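Local coordinates for protein phosphohistidine phosphatase sixA (Escherichia coli, PDB 1UJC) that removes phosphate from phosphohistidine in the HPt domain of the ArcB sensor, acting in the multistep His-Asp phosphorelay, at residues A[3-8]-A[114-119]; A[77-82]-A[86-91]. All coordinates share one frame; numbering follows the deposited sequence.

Contact 1 (A[3-8]-A[114-119]). With WO4 (tungstate(VI)ion), chain C.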
ATOM      1  N   VAL A   3       8.207  -5.043  -1.464  1.00 12.59           N
ATOM      2  CA  VAL A   3       6.923  -4.700  -0.883  1.00 12.56           C
ATOM      3  C   VAL A   3       6.653  -3.232  -1.144  1.00 12.52           C
ATOM      4  O   VAL A   3       7.485  -2.383  -0.839  1.00 14.47           O
ATOM      5  CB  VAL A   3       6.904  -4.954   0.639  1.00 11.50           C
ATOM      6  CG1 VAL A   3       5.537  -4.610   1.203  1.00 11.21           C
ATOM      7  CG2 VAL A   3       7.247  -6.409   0.923  1.00 11.78           C
ATOM      8  N   PHE A   4       5.503  -2.937  -1.735  1.00 11.19           N
ATOM      9  CA  PHE A   4       5.136  -1.558  -2.013  1.00 12.39           C
ATOM     10  C   PHE A   4       3.952  -1.185  -1.140  1.00 11.49           C
ATOM     11  O   PHE A   4       2.836  -1.653  -1.357  1.00 12.47           O
ATOM     12  CB  PHE A   4       4.779  -1.375  -3.487  1.00 14.05           C
ATOM     13  CG  PHE A   4       5.905  -1.709  -4.424  1.00 15.39           C
ATOM     14  CD1 PHE A   4       6.025  -2.982  -4.962  1.00 14.63           C
ATOM     15  CD2 PHE A   4       6.855  -0.747  -4.752  1.00 17.14           C
ATOM     16  CE1 PHE A   4       7.076  -3.296  -5.817  1.00 16.19           C
ATOM     17  CE2 PHE A   4       7.913  -1.053  -5.608  1.00 16.35           C
ATOM     18  CZ  PHE A   4       8.023  -2.329  -6.140  1.00 17.43           C
ATOM     19  N   ILE A   5       4.210  -0.338  -0.151  1.00 10.47           N
ATOM     20  CA  ILE A   5       3.186   0.097   0.786  1.00 11.30           C
ATOM     21  C   ILE A   5       2.577   1.409   0.326  1.00 11.96           C
ATOM     22  O   ILE A   5       3.279   2.408   0.152  1.00 12.53           O
ATOM     23  CB  ILE A   5       3.792   0.264   2.188  1.00 11.35           C
ATOM     24  CG1 ILE A   5       4.466  -1.051   2.605  1.00 11.50           C
ATOM     25  CG2 ILE A   5       2.712   0.668   3.182  1.00 13.00           C
ATOM     26  CD1 ILE A   5       5.229  -0.989   3.898  1.00  8.08           C
ATOM     27  N   MET A   6       1.263   1.410   0.137  1.00 11.23           N
ATOM     28  CA  MET A   6       0.578   2.600  -0.336  1.00 11.68           C
ATOM     29  C   MET A   6      -0.570   3.072   0.546  1.00 11.81           C
ATOM     30  O   MET A   6      -1.348   2.274   1.066  1.00 11.59           O
ATOM     31  CB  MET A   6       0.070   2.348  -1.760  1.00 13.20           C
ATOM     32  CG  MET A   6      -0.720   3.483  -2.386  1.00 12.45           C
ATOM     33  SD  MET A   6      -1.147   3.083  -4.099  1.00 14.22           S
ATOM     34  CE  MET A   6      -1.338   4.748  -4.814  1.00 14.58           C
ATOM     35  N   ARG A   7      -0.657   4.384   0.724  1.00 12.41           N
ATOM     36  CA  ARG A   7      -1.737   4.973   1.505  1.00 13.42           C
ATOM     37  C   ARG A   7      -2.858   5.260   0.512  1.00 13.38           C
ATOM     38  O   ARG A   7      -2.611   5.759  -0.584  1.00 12.46           O
ATOM     39  CB  ARG A   7      -1.288   6.285   2.157  1.00 14.05           C
ATOM     40  CG  ARG A   7      -2.390   6.979   2.934  1.00 13.48           C
ATOM     41  CD  ARG A   7      -1.908   8.296   3.510  1.00 13.95           C
ATOM     42  NE  ARG A   7      -2.952   8.956   4.283  1.00 18.04           N
ATOM     43  CZ  ARG A   7      -2.902  10.223   4.680  1.00 17.85           C
ATOM     44  NH1 ARG A   7      -1.854  10.977   4.375  1.00 14.76           N
ATOM     45  NH2 ARG A   7      -3.906  10.739   5.376  1.00 16.73           N
ATOM     46  N   HIS A   8      -4.085   4.928   0.891  1.00 12.25           N
ATOM     47  CA  HIS A   8      -5.231   5.156   0.027  1.00 11.31           C
ATOM     48  C   HIS A   8      -5.227   6.615  -0.435  1.00 12.13           C
ATOM     49  O   HIS A   8      -4.610   7.472   0.198  1.00 11.05           O
ATOM     50  CB  HIS A   8      -6.515   4.855   0.796  1.00 11.78           C
ATOM     51  CG  HIS A   8      -6.802   5.843   1.879  1.00 12.08           C
ATOM     52  ND1 HIS A   8      -7.239   7.121   1.615  1.00 11.34           N
ATOM     53  CD2 HIS A   8      -6.667   5.760   3.224  1.00 11.33           C
ATOM     54  CE1 HIS A   8      -7.360   7.786   2.750  1.00 12.42           C
ATOM     55  NE2 HIS A   8      -7.018   6.981   3.741  1.00 10.95           N
ATOM     56  N   TYR A 114       3.794   2.777  10.638  1.00 13.42           N
ATOM     57  CA  TYR A 114       4.279   1.775  11.584  1.00 15.44           C
ATOM     58  C   TYR A 114       4.737   0.504  10.877  1.00 13.98           C
ATOM     59  O   TYR A 114       5.678  -0.156  11.318  1.00 13.16           O
ATOM     60  CB  TYR A 114       3.191   1.400  12.597  1.00 18.19           C
ATOM     61  CG  TYR A 114       2.635   2.556  13.390  1.00 23.83           C
ATOM     62  CD1 TYR A 114       3.477   3.482  14.003  1.00 25.98           C
ATOM     63  CD2 TYR A 114       1.258   2.714  13.543  1.00 26.95           C
ATOM     64  CE1 TYR A 114       2.959   4.541  14.750  1.00 28.55           C
ATOM     65  CE2 TYR A 114       0.732   3.765  14.287  1.00 29.27           C
ATOM     66  CZ  TYR A 114       1.587   4.674  14.889  1.00 29.13           C
ATOM     67  OH  TYR A 114       1.056   5.697  15.649  1.00 33.10           O
ATOM     68  N   LEU A 115       4.059   0.160   9.786  1.00 13.19           N
ATOM     69  CA  LEU A 115       4.406  -1.036   9.029  1.00 12.66           C
ATOM     70  C   LEU A 115       5.841  -0.971   8.524  1.00 12.51           C
ATOM     71  O   LEU A 115       6.583  -1.947   8.636  1.00 13.27           O
ATOM     72  CB  LEU A 115       3.448  -1.221   7.848  1.00 11.88           C
ATOM     73  CG  LEU A 115       3.651  -2.486   7.009  1.00  8.93           C
ATOM     74  CD1 LEU A 115       3.590  -3.722   7.896  1.00  9.86           C
ATOM     75  CD2 LEU A 115       2.580  -2.555   5.940  1.00 10.30           C
ATOM     76  N   VAL A 116       6.229   0.172   7.958  1.00 11.82           N
ATOM     77  CA  VAL A 116       7.590   0.334   7.460  1.00 11.85           C
ATOM     78  C   VAL A 116       8.605   0.158   8.588  1.00 12.13           C
ATOM     79  O   VAL A 116       9.610  -0.530   8.422  1.00 11.46           O
ATOM     80  CB  VAL A 116       7.806   1.726   6.820  1.00 10.72           C
ATOM     81  CG1 VAL A 116       9.279   1.916   6.466  1.00 10.64           C
ATOM     82  CG2 VAL A 116       6.955   1.862   5.571  1.00 10.26           C
ATOM     83  N   ALA A 117       8.342   0.787   9.732  1.00 12.35           N
ATOM     84  CA  ALA A 117       9.246   0.693  10.881  1.00 12.23           C
ATOM     85  C   ALA A 117       9.321  -0.746  11.373  1.00 12.37           C
ATOM     86  O   ALA A 117      10.407  -1.275  11.606  1.00 13.41           O
ATOM     87  CB  ALA A 117       8.769   1.606  12.005  1.00 10.78           C
ATOM     88  N   GLU A 118       8.157  -1.370  11.529  1.00 12.40           N
ATOM     89  CA  GLU A 118       8.067  -2.755  11.980  1.00 12.83           C
ATOM     90  C   GLU A 118       8.876  -3.682  11.073  1.00 12.90           C
ATOM     91  O   GLU A 118       9.555  -4.587  11.548  1.00 11.51           O
ATOM     92  CB  GLU A 118       6.602  -3.196  11.999  1.00 15.96           C
ATOM     93  CG  GLU A 118       6.354  -4.685  12.210  1.00 19.48           C
ATOM     94  CD  GLU A 118       6.727  -5.162  13.596  1.00 23.42           C
ATOM     95  OE1 GLU A 118       6.810  -4.321  14.514  1.00 23.64           O
ATOM     96  OE2 GLU A 118       6.919  -6.388  13.771  1.00 26.05           O
ATOM     97  N   LEU A 119       8.796  -3.449   9.767  1.00 12.54           N
ATOM     98  CA  LEU A 119       9.517  -4.271   8.799  1.00 12.57           C
ATOM     99  C   LEU A 119      10.997  -3.911   8.694  1.00 11.75           C
ATOM    100  O   LEU A 119      11.844  -4.778   8.465  1.00 10.79           O
ATOM    101  CB  LEU A 119       8.878  -4.126   7.413  1.00 10.72           C
ATOM    102  CG  LEU A 119       7.404  -4.497   7.252  1.00 10.90           C
ATOM    103  CD1 LEU A 119       6.920  -4.030   5.890  1.00 12.50           C
ATOM    104  CD2 LEU A 119       7.222  -5.998   7.402  1.00 10.89           C
TER
HETATM  105  W   WO4 C 163      -6.728   7.713   6.095  1.00 16.76           W
HETATM  106  O1  WO4 C 163      -5.095   7.259   5.738  1.00 14.52           O
HETATM  107  O2  WO4 C 163      -7.758   6.321   6.015  1.00 18.72           O
HETATM  108  O3  WO4 C 163      -7.249   9.021   5.092  1.00 23.77           O
HETATM  109  O4  WO4 C 163      -6.793   8.284   7.727  1.00 16.35           O
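I5 turns its CD1 methyl into a small apolar seat on helix 111-119, where L115, V116 and L119 meet it from three directions. The I5 side chain crosses both L115 and V116 at a slant. CG1 lies beside the backbone N (chi1 -56°) and CD1 continues extended from it, making this methyl the leading point of the contact. The CD2 branch of L115 comes up to 3.7 Å from I5 CD1 and also brushes CG1. V116 offers its CG2 branch at the same 3.7 Å from I5 CD1, while L119, one turn beyond L115, closes the group with its CD1 at 4.0 Å from that methyl. Contact across the interface is wholly apolar. Strand 3-7 and helix segment 114-119 run roughly antiparallel, at 156°, with axes 10.3 Å apart at closest approach.

Beyond I5 the strand ends at the oxyanion. R7, extended from CG to NE, brings the edge of its guanidinium to the tungstate: NE donates to O1 at 3.1 Å, with an N-H...O angle of 159°. NH1 is held by a weak hydrogen bond to F128 O. H8 meets tungsten with NE2 at 2.5 Å, nearly in line with the tungsten-O4 bond on the far side, while O1, O2 and O3 splay around the middle. R55, H108 and L109 also hydrogen-bond the anion, and the H108 ring meets that of H8. This geometry is consistent with tungstate standing in for a phosphoryl group in transfer to a histidine. A buried central strand backed by a helix and ending in the Arg-His pair of the RHG motif is characteristic of the histidine phosphatase superfamily.

Contact 2 (A[77-82]-A[86-91])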
ATOM      1  N   PRO A  77      -8.264  -7.876   7.033  1.00 12.39           N
ATOM      2  CA  PRO A  77      -8.851  -7.070   8.106  1.00 12.08           C
ATOM      3  C   PRO A  77      -7.796  -6.311   8.909  1.00 12.70           C
ATOM      4  O   PRO A  77      -8.089  -5.273   9.497  1.00 12.06           O
ATOM      5  CB  PRO A  77      -9.573  -8.103   8.966  1.00 12.27           C
ATOM      6  CG  PRO A  77      -9.944  -9.176   7.976  1.00 13.09           C
ATOM      7  CD  PRO A  77      -8.674  -9.286   7.155  1.00 13.27           C
ATOM      8  N   GLU A  78      -6.571  -6.828   8.934  1.00 12.66           N
ATOM      9  CA  GLU A  78      -5.507  -6.179   9.695  1.00 13.06           C
ATOM     10  C   GLU A  78      -4.875  -4.993   8.977  1.00 12.65           C
ATOM     11  O   GLU A  78      -3.900  -4.430   9.462  1.00 12.40           O
ATOM     12  CB  GLU A  78      -4.426  -7.194  10.074  1.00 13.90           C
ATOM     13  CG  GLU A  78      -4.931  -8.316  10.964  1.00 14.90           C
ATOM     14  CD  GLU A  78      -5.512  -7.812  12.278  1.00 17.77           C
ATOM     15  OE1 GLU A  78      -6.134  -8.629  12.994  1.00 19.06           O
ATOM     16  OE2 GLU A  78      -5.350  -6.612  12.601  1.00 15.68           O
ATOM     17  N   LEU A  79      -5.435  -4.620   7.828  1.00 12.93           N
ATOM     18  CA  LEU A  79      -4.930  -3.484   7.058  1.00 13.54           C
ATOM     19  C   LEU A  79      -5.752  -2.226   7.318  1.00 13.38           C
ATOM     20  O   LEU A  79      -5.488  -1.167   6.746  1.00 15.74           O
ATOM     21  CB  LEU A  79      -4.917  -3.809   5.559  1.00 11.13           C
ATOM     22  CG  LEU A  79      -3.796  -4.761   5.135  1.00 12.34           C
ATOM     23  CD1 LEU A  79      -3.891  -5.084   3.651  1.00 11.57           C
ATOM     24  CD2 LEU A  79      -2.458  -4.116   5.457  1.00 11.45           C
ATOM     25  N   THR A  80      -6.758  -2.347   8.177  1.00 14.29           N
ATOM     26  CA  THR A  80      -7.594  -1.207   8.532  1.00 14.27           C
ATOM     27  C   THR A  80      -6.711  -0.272   9.358  1.00 14.17           C
ATOM     28  O   THR A  80      -5.636  -0.666   9.803  1.00 14.47           O
ATOM     29  CB  THR A  80      -8.807  -1.640   9.382  1.00 15.27           C
ATOM     30  OG1 THR A  80      -8.353  -2.357  10.536  1.00 16.84           O
ATOM     31  CG2 THR A  80      -9.744  -2.517   8.570  1.00 13.14           C
ATOM     32  N   PRO A  81      -7.150   0.976   9.568  1.00 14.11           N
ATOM     33  CA  PRO A  81      -6.369   1.939  10.347  1.00 13.47           C
ATOM     34  C   PRO A  81      -5.796   1.397  11.659  1.00 15.29           C
ATOM     35  O   PRO A  81      -4.656   1.699  12.010  1.00 12.92           O
ATOM     36  CB  PRO A  81      -7.364   3.071  10.574  1.00 14.37           C
ATOM     37  CG  PRO A  81      -8.126   3.076   9.290  1.00 13.65           C
ATOM     38  CD  PRO A  81      -8.384   1.601   9.056  1.00 14.42           C
ATOM     39  N   CYS A  82      -6.585   0.590  12.369  1.00 15.37           N
ATOM     40  CA  CYS A  82      -6.175   0.022  13.659  1.00 19.43           C
ATOM     41  C   CYS A  82      -5.581  -1.381  13.556  1.00 17.96           C
ATOM     42  O   CYS A  82      -5.406  -2.068  14.566  1.00 17.30           O
ATOM     43  CB  CYS A  82      -7.375  -0.025  14.605  1.00 21.69           C
ATOM     44  SG  CYS A  82      -8.209   1.553  14.817  1.00 29.02           S
ATOM     45  N   GLY A  86       1.837  -6.335  13.550  1.00 14.17           N
ATOM     46  CA  GLY A  86       2.561  -7.576  13.752  1.00 13.09           C
ATOM     47  C   GLY A  86       2.065  -8.666  12.822  1.00 13.46           C
ATOM     48  O   GLY A  86       2.860  -9.391  12.224  1.00 12.47           O
ATOM     49  N   LEU A  87       0.745  -8.777  12.704  1.00 13.01           N
ATOM     50  CA  LEU A  87       0.135  -9.784  11.848  1.00 13.59           C
ATOM     51  C   LEU A  87       0.372  -9.454  10.375  1.00 13.51           C
ATOM     52  O   LEU A  87       0.529 -10.348   9.552  1.00 12.77           O
ATOM     53  CB  LEU A  87      -1.367  -9.885  12.136  1.00 15.70           C
ATOM     54  CG  LEU A  87      -1.779 -10.403  13.521  1.00 15.56           C
ATOM     55  CD1 LEU A  87      -3.299 -10.345  13.662  1.00 16.88           C
ATOM     56  CD2 LEU A  87      -1.281 -11.830  13.711  1.00 15.41           C
ATOM     57  N   VAL A  88       0.397  -8.168  10.043  1.00 12.36           N
ATOM     58  CA  VAL A  88       0.648  -7.772   8.665  1.00 13.35           C
ATOM     59  C   VAL A  88       2.078  -8.194   8.331  1.00 14.20           C
ATOM     60  O   VAL A  88       2.345  -8.777   7.280  1.00 12.78           O
ATOM     61  CB  VAL A  88       0.511  -6.246   8.481  1.00 13.19           C
ATOM     62  CG1 VAL A  88       0.835  -5.872   7.045  1.00 13.19           C
ATOM     63  CG2 VAL A  88      -0.905  -5.806   8.839  1.00 12.57           C
ATOM     64  N   SER A  89       2.989  -7.896   9.250  1.00 13.11           N
ATOM     65  CA  SER A  89       4.397  -8.243   9.104  1.00 13.72           C
ATOM     66  C   SER A  89       4.574  -9.750   8.890  1.00 13.72           C
ATOM     67  O   SER A  89       5.319 -10.182   8.005  1.00 14.13           O
ATOM     68  CB  SER A  89       5.153  -7.807  10.362  1.00 15.04           C
ATOM     69  OG  SER A  89       6.439  -8.386  10.417  1.00 20.40           O
ATOM     70  N   ALA A  90       3.885 -10.542   9.706  1.00 11.27           N
ATOM     71  CA  ALA A  90       3.963 -11.997   9.612  1.00 10.14           C
ATOM     72  C   ALA A  90       3.361 -12.518   8.305  1.00 10.26           C
ATOM     73  O   ALA A  90       3.854 -13.487   7.726  1.00 11.20           O
ATOM     74  CB  ALA A  90       3.254 -12.633  10.803  1.00 10.09           C
ATOM     75  N   TYR A  91       2.290 -11.879   7.847  1.00 10.59           N
ATOM     76  CA  TYR A  91       1.636 -12.283   6.608  1.00 11.78           C
ATOM     77  C   TYR A  91       2.646 -12.068   5.472  1.00 11.76           C
ATOM     78  O   TYR A  91       2.822 -12.927   4.607  1.00 11.35           O
ATOM     79  CB  TYR A  91       0.379 -11.427   6.382  1.00 11.55           C
ATOM     80  CG  TYR A  91      -0.584 -11.932   5.319  1.00 11.39           C
ATOM     81  CD1 TYR A  91      -1.765 -12.587   5.675  1.00 12.18           C
ATOM     82  CD2 TYR A  91      -0.340 -11.712   3.961  1.00 10.74           C
ATOM     83  CE1 TYR A  91      -2.681 -13.002   4.708  1.00 11.57           C
ATOM     84  CE2 TYR A  91      -1.251 -12.125   2.987  1.00 10.27           C
ATOM     85  CZ  TYR A  91      -2.419 -12.768   3.368  1.00 12.71           C
ATOM     86  OH  TYR A  91      -3.328 -13.174   2.413  1.00 13.19           O
TER
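E78 leaves the 3-10 segment with CG beside its backbone N (chi1 -62°) and then bends again at chi2 (-59°), folding its carboxylate across the side chain of L87. V88 holds CG1 anti to the backbone N (chi1 178°), which leaves CG2 beside that nitrogen; both methyls are turned to the 3-10 segment.

The side chains of E78 and L87 meet at a slant: E78 CG lies 3.7 Å from L87 CD1, and the carboxylate oxygen OE1 comes to 3.4 Å from the same methyl. OE1 thus lies against a methyl, whereas OE2 accepts a hydrogen bond from the backbone N of D84, just ahead of the helix. D84 in turn accepts the backbone N-H of L87 through OD2, with a weaker bond from G86 N, so E78 stands behind the residue whose OD2 accepts N-H groups in the first turn of the helix.

V88, the next residue, makes the more buried part of the contact. Its CG2 rests against E78 twice, at 3.4 Å from the carbonyl O and 4.0 Å from CB; that buried carbonyl oxygen has no polar partner in the model. L79 also reaches V88. Although its CB does not head for the helix, its CD2 end comes nearer and sits 4.1 Å from V88 CG1, the two side chains crossing at about a right angle.

L79 also packs on L49 of strand 47-50, and its carbonyl O is hydrogen-bonded by S107 OG. V88 touches L115 of helix 111-119, and Y91 OH binds E74 OE1. The 77-82 turn thus joins strand 74-75 to helix 85-98, with L79 set between V88 of that helix and L49 of the parallel strand 47-50.

Overall arrangement
Contact 2 is nested within the chain loop closed by contact 1, and their centres lie 10 Å apart. They meet through helices 111-119 and 85-98: L115 CD1 packs on V88 CG1 at 3.6 Å, so L115 turns CD2 to I5 within contact 1 and CD1 to V88 of contact 2, and E118 CG lies 3.8 Å from S89 CB. A chain of apolar contacts, I5-L115-V88-L79, therefore runs from the strand out to the 77-82 turn. Of the two, contact 1 alone includes residues of the tungstate pocket, R7 and H8. Contact 2 stands further off, the L79 side chain about 11 Å from the anion, though P81 touches H108, which hydrogen-bonds the tungstate.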